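Local structure of uncharacterized protein (Bacteroides uniformis ATCC 8492, 4Q68) at residues 22-27 with 31-36; 40-45 with 89-94; 82-87 with 137-142. The protein probably acts as an N-acetylmuramoyl-L-alanine amidase of the NlpC/P60 family, cleaving the amide bond between N-acetylmuramic acid and L-alanine in cell-wall fragments. All coordinates share one frame; numbering follows the deposited sequence. Where two conformers were deposited one is given.

Following helix 2-12, the chain enters a long loop that turns back on itself in interaction 1, which closes a very short loop between 22-27 and 31-36. That contact is complete before helix 41-53 begins. Interaction 2 then joins the start of this helix to 89-94, where helix 91-100 begins, and so spans helix 64-75. Interaction 3 starts inside that span, at 82-87, and ends beyond it on helix 137-150; interactions 2 and 3 therefore cross. The three contacts touch one another: Leu24 packs on Thr43, Glu25 forms a salt bridge with Arg87, and His89 probably bonds to the carbonyl of Tyr84. Interactions 2 and 3 also share the bound N-acetylglucosamine.

Interaction 1: 22-27 with 31-36; sequences HTLEAD and ELVINC
Thr23 and Leu24 face Asn35 and Val33 across a loop that doubles back without forming strands, the CA atoms of Leu24 and Val33 coming within 6.0 Å of each other. The first arm is shaped by a type I turn from His22 to Glu25, and no direct hydrogen bond joins it to the second. The apolar part is small. Leu24 reaches over with one methyl, CD2, which rests 3.9 Å from Val33 CB. With CG1 opposite its backbone N (chi1 174°), Val33 places that methyl beside Leu24 CD2 and close to the Thr23 carbonyl, Val33 CG1 lying 3.6 Å from Thr23 O. The side chains of Thr23 and Asn35 meet at about a right angle, Thr23 CG2 lying 4.0 Å from Asn35 ND2.

Two waters make the polar connection. Water 1 lies 2.8 Å from Thr23 OG1 and donates to the backbone oxygen Asn35 O at 3.1 Å. Water 2 donates to Thr23 O at 2.8 Å and accepts from Asn35 ND2 at 2.9 Å. Because Thr23 OG1 occupies the position between its own N and carbonyl carbon (chi1 59°), hydroxyl and methyl part company: one meets water 1, the other the Asn35 amide. That amide is held from its own side too, ND2 giving a hydrogen to Glu38 and OD1 taking one from Asp37 N, which should fix its rotation. The contact belongs to the loop between helix 2-12 and helix 41-53, where Leu24 also packs on Thr43, Arg75 and Arg87 and approaches the bound N-acetylglucosamine, while Val33 O accepts from Arg75. Direct contact thus amounts to a handful of methyl approaches; the arms are bridged by waters, and the polar link between Thr23 and Asn35 probably relies on them.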
loop_
_atom_site.group_PDB
_atom_site.type_symbol
_atom_site.label_atom_id
_atom_site.label_comp_id
_atom_site.label_asym_id
_atom_site.label_seq_id
_atom_site.Cartn_x
_atom_site.Cartn_y
_atom_site.Cartn_z
ATOM N N HIS A 22 14.075 -2.142 -1.111
ATOM C CA HIS A 22 14.505 -2.340 -2.502
ATOM C C HIS A 22 14.554 -3.806 -2.935
ATOM O O HIS A 22 15.276 -4.152 -3.882
ATOM C CB HIS A 22 15.863 -1.663 -2.779
ATOM C CG HIS A 22 16.018 -0.323 -2.127
ATOM N ND1 HIS A 22 15.143 0.719 -2.351
ATOM C CD2 HIS A 22 16.945 0.145 -1.259
ATOM C CE1 HIS A 22 15.519 1.768 -1.643
ATOM N NE2 HIS A 22 16.613 1.448 -0.973
ATOM N N THR A 23 13.759 -4.659 -2.293
ATOM C CA THR A 23 13.768 -6.077 -2.630
ATOM C C THR A 23 13.281 -6.378 -4.051
ATOM O O THR A 23 13.538 -7.466 -4.554
ATOM C CB THR A 23 12.957 -6.939 -1.648
ATOM O OG1 THR A 23 11.583 -6.501 -1.625
ATOM C CG2 THR A 23 13.573 -6.929 -0.258
ATOM N N LEU A 24 12.585 -5.440 -4.700
ATOM C CA LEU A 24 12.076 -5.662 -6.060
ATOM C C LEU A 24 12.994 -5.117 -7.160
ATOM O O LEU A 24 12.645 -5.218 -8.334
ATOM C CB LEU A 24 10.678 -5.048 -6.200
ATOM C CG LEU A 24 9.658 -5.464 -5.137
ATOM C CD1 LEU A 24 8.284 -4.937 -5.512
ATOM C CD2 LEU A 24 9.604 -6.968 -4.922
ATOM N N GLU A 25 14.149 -4.550 -6.792
ATOM C CA GLU A 25 14.925 -3.734 -7.740
ATOM C C GLU A 25 16.171 -4.348 -8.377
ATOM O O GLU A 25 17.107 -3.621 -8.751
ATOM C CB GLU A 25 15.336 -2.408 -7.109
ATOM C CG GLU A 25 14.254 -1.680 -6.351
ATOM C CD GLU A 25 12.991 -1.390 -7.146
ATOM O OE1 GLU A 25 12.959 -1.610 -8.377
ATOM O OE2 GLU A 25 11.997 -0.952 -6.513
ATOM N N ALA A 26 16.173 -5.650 -8.582
ATOM C CA ALA A 26 17.292 -6.273 -9.285
ATOM C C ALA A 26 17.509 -5.664 -10.670
ATOM O O ALA A 26 16.567 -5.225 -11.338
ATOM C CB ALA A 26 17.056 -7.751 -9.430
ATOM N N ASP A 27 18.766 -5.696 -11.113
ATOM C CA ASP A 27 19.114 -5.341 -12.472
ATOM C C ASP A 27 18.390 -6.262 -13.449
ATOM O O ASP A 27 17.993 -7.372 -13.108
ATOM C CB ASP A 27 20.633 -5.470 -12.702
ATOM C CG ASP A 27 21.453 -4.408 -11.976
ATOM O OD1 ASP A 27 20.886 -3.395 -11.536
ATOM O OD2 ASP A 27 22.693 -4.580 -11.870
ATOM N N GLU A 31 10.546 -8.379 -13.671
ATOM C CA GLU A 31 9.941 -9.709 -13.543
ATOM C C GLU A 31 9.259 -9.787 -12.184
ATOM O O GLU A 31 9.546 -8.988 -11.304
ATOM C CB GLU A 31 11.010 -10.808 -13.640
ATOM C CG GLU A 31 11.752 -10.810 -14.976
ATOM C CD GLU A 31 12.742 -11.943 -15.149
ATOM O OE1 GLU A 31 13.146 -12.568 -14.143
ATOM O OE2 GLU A 31 13.134 -12.176 -16.310
ATOM N N LEU A 32 8.381 -10.763 -12.008
ATOM C CA LEU A 32 7.710 -10.946 -10.724
ATOM C C LEU A 32 8.701 -11.472 -9.692
ATOM O O LEU A 32 9.215 -12.573 -9.839
ATOM C CB LEU A 32 6.548 -11.915 -10.873
ATOM C CG LEU A 32 5.692 -12.112 -9.621
ATOM C CD1 LEU A 32 4.930 -10.862 -9.229
ATOM C CD2 LEU A 32 4.743 -13.275 -9.832
ATOM N N VAL A 33 8.957 -10.684 -8.655
ATOM C CA VAL A 33 9.871 -11.038 -7.582
ATOM C C VAL A 33 9.050 -11.387 -6.346
ATOM O O VAL A 33 8.232 -10.602 -5.884
ATOM C CB VAL A 33 10.833 -9.869 -7.278
ATOM C CG1 VAL A 33 11.699 -10.150 -6.059
ATOM C CG2 VAL A 33 11.709 -9.561 -8.495
ATOM N N ILE A 34 9.312 -12.563 -5.791
ATOM C CA ILE A 34 8.674 -13.003 -4.572
ATOM C C ILE A 34 9.739 -13.188 -3.499
ATOM O O ILE A 34 10.580 -14.084 -3.603
ATOM C CB ILE A 34 7.872 -14.296 -4.788
ATOM C CG1 ILE A 34 6.830 -14.083 -5.898
ATOM C CG2 ILE A 34 7.203 -14.730 -3.483
ATOM C CD1 ILE A 34 6.020 -15.324 -6.256
ATOM N N ASN A 35 9.729 -12.313 -2.506
ATOM C CA ASN A 35 10.653 -12.391 -1.380
ATOM C C ASN A 35 9.859 -12.173 -0.111
ATOM O O ASN A 35 9.728 -11.059 0.383
ATOM C CB ASN A 35 11.776 -11.366 -1.508
ATOM C CG ASN A 35 12.861 -11.554 -0.464
ATOM O OD1 ASN A 35 12.667 -12.283 0.516
ATOM N ND2 ASN A 35 14.004 -10.902 -0.670
ATOM N N CYS A 36 9.329 -13.264 0.420
ATOM C CA CYS A 36 8.469 -13.172 1.587
ATOM C C CYS A 36 9.258 -13.147 2.899
ATOM O O CYS A 36 8.651 -12.951 3.955
ATOM C CB CYS A 36 7.414 -14.281 1.597
ATOM S SG CYS A 36 6.305 -14.233 0.153
HETATM O O HOH W 1 9.638 -8.148 -0.548
HETATM O O HOH W 2 14.679 -9.595 -3.203
#

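Interaction 2: 40-45 with 89-94; sequences DCTTLV and HYIADW. With NAG (2-acetamido-2-deoxy-beta-D-glucopyranose), chain B.
Val45 CG1 and Trp94 CG each stand opposite their own backbone N (chi1 169° and -171°), which carries the methyl and the indole toward each other between the two helices. Trp94 CH2, at the far end of the ring system, meets Val45 CG1 obliquely at 3.9 Å; Trp94 NE1 donates to Glu46. Nearer the helix starts, Thr42 CG2, in the conformer given, approaches Ile91 CD1 at 4.2 Å. Helix 41-53 opens with a capping box: Thr43 N points almost straight at Asp40 OD1 (2.9 Å, 176°), and Asp40 N returns a bond to Thr43 OG1 at 3.1 Å. Cys41 follows at once and touches His190 on strand 188-197, consistent with the NlpC/P60 fold, in which the nucleophilic cysteine begins a helix packed on the sheet that carries the histidine. The bound N-acetylglucosamine lies between the segments. His89 ND1 donates to its O3 in a short bond of 2.5 Å at the edge of the imidazole, and Asp40 OD2 comes within 2.6 Å of its O6. With an alanine in place of Asp40, Thr43 N would probably lose its capping acceptor and the sugar's O6 its carboxylate neighbour.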
loop_
_atom_site.group_PDB
_atom_site.type_symbol
_atom_site.label_atom_id
_atom_site.label_comp_id
_atom_site.label_asym_id
_atom_site.label_seq_id
_atom_site.Cartn_x
_atom_site.Cartn_y
_atom_site.Cartn_z
ATOM N N ASP A 40 9.186 -4.759 2.686
ATOM C CA ASP A 40 8.975 -3.375 3.061
ATOM C C ASP A 40 7.490 -3.157 3.303
ATOM O O ASP A 40 6.715 -4.097 3.307
ATOM C CB ASP A 40 9.620 -2.411 2.058
ATOM C CG ASP A 40 9.002 -2.471 0.685
ATOM O OD1 ASP A 40 7.778 -2.683 0.587
ATOM O OD2 ASP A 40 9.748 -2.274 -0.305
ATOM N N CYS A 41 7.082 -1.929 3.570
ATOM C CA CYS A 41 5.690 -1.737 3.993
ATOM C C CYS A 41 4.696 -2.119 2.898
ATOM O O CYS A 41 3.600 -2.597 3.213
ATOM C CB CYS A 41 5.416 -0.320 4.510
ATOM S SG CYS A 41 5.541 0.991 3.299
ATOM N N THR A 42 5.079 -1.920 1.638
ATOM C CA THR A 42 4.200 -2.190 0.521
ATOM C C THR A 42 4.251 -3.666 0.128
ATOM O O THR A 42 3.212 -4.283 -0.093
ATOM C CB THR A 42 4.519 -1.231 -0.637
ATOM O OG1 THR A 42 4.298 0.113 -0.186
ATOM C CG2 THR A 42 3.624 -1.486 -1.828
ATOM N N THR A 43 5.451 -4.250 0.047
ATOM C CA THR A 43 5.489 -5.658 -0.313
ATOM C C THR A 43 4.787 -6.516 0.738
ATOM O O THR A 43 4.148 -7.497 0.384
ATOM C CB THR A 43 6.877 -6.220 -0.655
ATOM O OG1 THR A 43 7.683 -6.326 0.518
ATOM C CG2 THR A 43 7.603 -5.385 -1.708
ATOM N N LEU A 44 4.866 -6.145 2.017
ATOM C CA LEU A 44 4.136 -6.889 3.043
ATOM C C LEU A 44 2.650 -6.931 2.699
ATOM O O LEU A 44 2.016 -7.987 2.696
ATOM C CB LEU A 44 4.316 -6.253 4.413
ATOM C CG LEU A 44 3.418 -6.854 5.495
ATOM C CD1 LEU A 44 3.730 -8.313 5.767
ATOM C CD2 LEU A 44 3.571 -6.054 6.763
ATOM N N VAL A 45 2.067 -5.767 2.459
ATOM C CA VAL A 45 0.646 -5.705 2.144
ATOM C C VAL A 45 0.319 -6.518 0.884
ATOM O O VAL A 45 -0.683 -7.232 0.833
ATOM C CB VAL A 45 0.173 -4.241 2.034
ATOM C CG1 VAL A 45 -1.236 -4.159 1.449
ATOM C CG2 VAL A 45 0.237 -3.568 3.402
ATOM N N HIS A 89 3.712 1.698 -8.733
ATOM C CA HIS A 89 4.541 2.397 -7.755
ATOM C C HIS A 89 3.755 3.357 -6.873
ATOM O O HIS A 89 4.036 3.467 -5.684
ATOM C CB HIS A 89 5.622 3.210 -8.454
ATOM C CG HIS A 89 6.545 2.380 -9.271
ATOM N ND1 HIS A 89 7.443 1.515 -8.701
ATOM C CD2 HIS A 89 6.675 2.249 -10.610
ATOM C CE1 HIS A 89 8.115 0.913 -9.664
ATOM N NE2 HIS A 89 7.666 1.333 -10.831
ATOM N N TYR A 90 2.815 4.083 -7.463
ATOM C CA TYR A 90 2.032 5.046 -6.708
ATOM C C TYR A 90 0.800 4.373 -6.130
ATOM O O TYR A 90 0.050 3.707 -6.854
ATOM C CB TYR A 90 1.638 6.227 -7.577
ATOM C CG TYR A 90 2.778 7.112 -7.987
ATOM C CD1 TYR A 90 3.481 7.853 -7.045
ATOM C CD2 TYR A 90 3.135 7.253 -9.325
ATOM C CE1 TYR A 90 4.502 8.701 -7.422
ATOM C CE2 TYR A 90 4.147 8.116 -9.710
ATOM C CZ TYR A 90 4.817 8.849 -8.755
ATOM O OH TYR A 90 5.786 9.760 -9.107
ATOM N N ILE A 91 0.567 4.565 -4.841
ATOM C CA ILE A 91 -0.509 3.858 -4.193
ATOM C C ILE A 91 -1.882 4.292 -4.707
ATOM O O ILE A 91 -2.777 3.464 -4.797
ATOM C CB ILE A 91 -0.354 3.894 -2.664
ATOM C CG1 ILE A 91 0.992 3.261 -2.267
ATOM C CG2 ILE A 91 -1.518 3.170 -1.981
ATOM C CD1 ILE A 91 1.282 1.888 -2.894
ATOM N N ALA A 92 -2.058 5.541 -5.135
ATOM C CA ALA A 92 -3.348 5.900 -5.749
ATOM C C ALA A 92 -3.619 4.998 -6.949
ATOM O O ALA A 92 -4.748 4.585 -7.191
ATOM C CB ALA A 92 -3.374 7.357 -6.180
ATOM N N ASP A 93 -2.572 4.717 -7.725
ATOM C CA ASP A 93 -2.676 3.883 -8.935
ATOM C C ASP A 93 -2.924 2.416 -8.564
ATOM O O ASP A 93 -3.742 1.732 -9.181
ATOM C CB ASP A 93 -1.370 4.038 -9.718
ATOM C CG ASP A 93 -1.499 3.769 -11.208
ATOM O OD1 ASP A 93 -2.617 3.585 -11.742
ATOM O OD2 ASP A 93 -0.423 3.786 -11.843
ATOM N N TRP A 94 -2.220 1.953 -7.535
ATOM C CA TRP A 94 -2.383 0.615 -6.961
ATOM C C TRP A 94 -3.834 0.402 -6.500
ATOM O O TRP A 94 -4.429 -0.635 -6.775
ATOM C CB TRP A 94 -1.378 0.492 -5.814
ATOM C CG TRP A 94 -1.174 -0.840 -5.175
ATOM C CD1 TRP A 94 -0.173 -1.720 -5.462
ATOM C CD2 TRP A 94 -1.883 -1.388 -4.059
ATOM N NE1 TRP A 94 -0.228 -2.793 -4.615
ATOM C CE2 TRP A 94 -1.259 -2.609 -3.733
ATOM C CE3 TRP A 94 -2.969 -0.954 -3.286
ATOM C CZ2 TRP A 94 -1.701 -3.410 -2.681
ATOM C CZ3 TRP A 94 -3.395 -1.755 -2.231
ATOM C CH2 TRP A 94 -2.766 -2.968 -1.948
HETATM C C1 NAG B . 7.023 1.916 -3.058
HETATM C C2 NAG B . 7.654 2.406 -4.354
HETATM C C3 NAG B . 7.635 1.320 -5.427
HETATM C C4 NAG B . 8.069 -0.034 -4.871
HETATM C C5 NAG B . 7.404 -0.346 -3.536
HETATM C C6 NAG B . 7.960 -1.646 -2.968
HETATM C C7 NAG B . 7.599 4.819 -4.809
HETATM C C8 NAG B . 6.856 5.986 -5.370
HETATM N N2 NAG B . 7.006 3.622 -4.842
HETATM O O1 NAG B . 7.222 2.896 -2.085
HETATM O O3 NAG B . 8.550 1.694 -6.426
HETATM O O4 NAG B . 7.820 -1.060 -5.803
HETATM O O5 NAG B . 7.636 0.714 -2.633
HETATM O O6 NAG B . 9.347 -1.533 -2.762
HETATM O O7 NAG B . 8.717 5.020 -4.347
#

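Interaction 3: 82-87 with 137-142; sequences DGYTSR and PENVAK. With NAG (2-acetamido-2-deoxy-beta-D-glucopyranose), chain B.
Asn139 ND2 serves two acceptors, the carbonyl of Gln132 and water 4, while lying 4.0 Å from Tyr84 CB. Water 4, 3.2 Å from Asn139 ND2, also accepts from Tyr84 N at 3.0 Å. The other end of the amide is used in the same way: water 5 donates to Asn139 OD1 at 2.8 Å and accepts from Thr85 N at 3.0 Å. One side chain thus reaches, through solvent, two backbone N-H groups at the start of the 3-10 turn 84-86. Most of the direct packing is by Thr85, whose CG2 methyl lies against the backbone oxygen Asn139 O and the side-chain OD1. Lys142, extended beyond CG, crosses Thr85 at about a right angle and brings its methylene CD to 3.5 Å from Thr85 OG1. At its tip, Lys142 NZ gives a hydrogen to water 3 at 2.9 Å, and that water bonds weakly to Asp82 OD2. Ser86 braces the turn from within, its N and OG both donating to Gly83 O. Arg87, at the end of the segment, bends at chi3 (-56°); Arg87 NH1 donates to NAG O4 at 2.7 Å, and the guanidinium also forms salt bridges with Glu25 and Glu30. The contact sets the first turns of helix 137-150 against the loop joining helix 64-75 to helix 91-100, while Tyr84 packs on helix 131-134.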
loop_
_atom_site.group_PDB
_atom_site.type_symbol
_atom_site.label_atom_id
_atom_site.label_comp_id
_atom_site.label_asym_id
_atom_site.label_seq_id
_atom_site.Cartn_x
_atom_site.Cartn_y
_atom_site.Cartn_z
ATOM N N ASP A 82 5.132 -5.417 -17.846
ATOM C CA ASP A 82 5.651 -4.719 -19.032
ATOM C C ASP A 82 6.570 -3.606 -18.586
ATOM O O ASP A 82 6.230 -2.425 -18.651
ATOM C CB ASP A 82 4.523 -4.174 -19.914
ATOM C CG ASP A 82 5.040 -3.439 -21.149
ATOM O OD1 ASP A 82 6.227 -3.602 -21.495
ATOM O OD2 ASP A 82 4.269 -2.670 -21.755
ATOM N N GLY A 83 7.724 -4.003 -18.085
ATOM C CA GLY A 83 8.748 -3.067 -17.690
ATOM C C GLY A 83 8.541 -2.466 -16.313
ATOM O O GLY A 83 7.515 -2.642 -15.653
ATOM N N TYR A 84 9.538 -1.712 -15.879
ATOM C CA TYR A 84 9.522 -1.078 -14.565
ATOM C C TYR A 84 8.262 -0.244 -14.353
ATOM O O TYR A 84 7.703 -0.217 -13.254
ATOM C CB TYR A 84 10.746 -0.198 -14.436
ATOM C CG TYR A 84 10.857 0.580 -13.139
ATOM C CD1 TYR A 84 11.177 -0.052 -11.947
ATOM C CD2 TYR A 84 10.677 1.962 -13.114
ATOM C CE1 TYR A 84 11.328 0.674 -10.768
ATOM C CE2 TYR A 84 10.828 2.697 -11.952
ATOM C CZ TYR A 84 11.143 2.052 -10.786
ATOM O OH TYR A 84 11.289 2.795 -9.644
ATOM N N THR A 85 7.833 0.469 -15.391
ATOM C CA THR A 85 6.723 1.388 -15.221
ATOM C C THR A 85 5.345 0.722 -15.200
ATOM O O THR A 85 4.355 1.400 -14.927
ATOM C CB THR A 85 6.748 2.512 -16.263
ATOM O OG1 THR A 85 6.576 1.974 -17.579
ATOM C CG2 THR A 85 8.079 3.262 -16.208
ATOM N N SER A 86 5.286 -0.590 -15.457
ATOM C CA SER A 86 4.038 -1.342 -15.283
ATOM C C SER A 86 3.771 -1.703 -13.823
ATOM O O SER A 86 2.658 -2.075 -13.480
ATOM C CB SER A 86 4.037 -2.617 -16.130
ATOM O OG SER A 86 4.995 -3.567 -15.685
ATOM N N ARG A 87 4.791 -1.626 -12.972
ATOM C CA ARG A 87 4.599 -1.837 -11.539
ATOM C C ARG A 87 3.840 -0.638 -10.986
ATOM O O ARG A 87 4.110 0.498 -11.364
ATOM C CB ARG A 87 5.948 -1.985 -10.832
ATOM C CG ARG A 87 5.858 -2.760 -9.545
ATOM C CD ARG A 87 7.042 -2.577 -8.639
ATOM N NE ARG A 87 8.302 -2.907 -9.298
ATOM C CZ ARG A 87 9.487 -2.506 -8.861
ATOM N NH1 ARG A 87 9.590 -1.786 -7.753
ATOM N NH2 ARG A 87 10.583 -2.819 -9.541
ATOM N N PRO A 137 15.378 7.736 -20.111
ATOM C CA PRO A 137 14.418 8.753 -20.506
ATOM C C PRO A 137 13.077 8.158 -20.921
ATOM O O PRO A 137 12.046 8.793 -20.729
ATOM C CB PRO A 137 15.116 9.457 -21.669
ATOM C CG PRO A 137 16.553 9.288 -21.357
ATOM C CD PRO A 137 16.669 7.916 -20.796
ATOM N N GLU A 138 13.077 6.951 -21.470
ATOM C CA GLU A 138 11.831 6.324 -21.853
ATOM C C GLU A 138 10.980 6.032 -20.618
ATOM O O GLU A 138 9.780 6.295 -20.614
ATOM C CB GLU A 138 12.064 5.047 -22.663
ATOM C CG GLU A 138 10.761 4.472 -23.189
ATOM C CD GLU A 138 10.936 3.268 -24.088
ATOM O OE1 GLU A 138 12.057 2.744 -24.193
ATOM O OE2 GLU A 138 9.941 2.855 -24.712
ATOM N N ASN A 139 11.591 5.461 -19.583
ATOM C CA ASN A 139 10.834 5.192 -18.358
ATOM C C ASN A 139 10.377 6.469 -17.676
ATOM O O ASN A 139 9.288 6.521 -17.132
ATOM C CB ASN A 139 11.606 4.330 -17.370
ATOM C CG ASN A 139 11.662 2.863 -17.772
ATOM O OD1 ASN A 139 10.864 2.390 -18.597
ATOM N ND2 ASN A 139 12.568 2.120 -17.128
ATOM N N VAL A 140 11.218 7.498 -17.656
ATOM C CA VAL A 140 10.807 8.771 -17.086
ATOM C C VAL A 140 9.574 9.315 -17.814
ATOM O O VAL A 140 8.631 9.772 -17.174
ATOM C CB VAL A 140 11.963 9.788 -17.088
ATOM C CG1 VAL A 140 11.466 11.202 -16.785
ATOM C CG2 VAL A 140 13.018 9.365 -16.091
ATOM N N ALA A 141 9.573 9.268 -19.143
ATOM C CA ALA A 141 8.441 9.755 -19.908
ATOM C C ALA A 141 7.180 8.944 -19.617
ATOM O O ALA A 141 6.092 9.509 -19.479
ATOM C CB ALA A 141 8.757 9.768 -21.394
ATOM N N LYS A 142 7.318 7.620 -19.512
ATOM C CA LYS A 142 6.181 6.776 -19.172
ATOM C C LYS A 142 5.640 7.148 -17.799
ATOM O O LYS A 142 4.425 7.219 -17.596
ATOM C CB LYS A 142 6.570 5.303 -19.223
ATOM C CG LYS A 142 6.713 4.768 -20.636
ATOM C CD LYS A 142 7.251 3.344 -20.686
ATOM C CE LYS A 142 7.280 2.803 -22.106
ATOM N NZ LYS A 142 7.775 1.425 -22.153
HETATM C C1 NAG B . 7.023 1.916 -3.058
HETATM C C2 NAG B . 7.654 2.406 -4.354
HETATM C C3 NAG B . 7.635 1.320 -5.427
HETATM C C4 NAG B . 8.069 -0.034 -4.871
HETATM C C5 NAG B . 7.404 -0.346 -3.536
HETATM C C6 NAG B . 7.960 -1.646 -2.968
HETATM C C7 NAG B . 7.599 4.819 -4.809
HETATM C C8 NAG B . 6.856 5.986 -5.370
HETATM N N2 NAG B . 7.006 3.622 -4.842
HETATM O O1 NAG B . 7.222 2.896 -2.085
HETATM O O3 NAG B . 8.550 1.694 -6.426
HETATM O O4 NAG B . 7.820 -1.060 -5.803
HETATM O O5 NAG B . 7.636 0.714 -2.633
HETATM O O6 NAG B . 9.347 -1.533 -2.762
HETATM O O7 NAG B . 8.717 5.020 -4.347
HETATM O O HOH W 3 5.449 0.102 -21.039
HETATM O O HOH W 4 11.934 -1.003 -17.487
HETATM O O HOH W 5 8.849 0.504 -18.218
#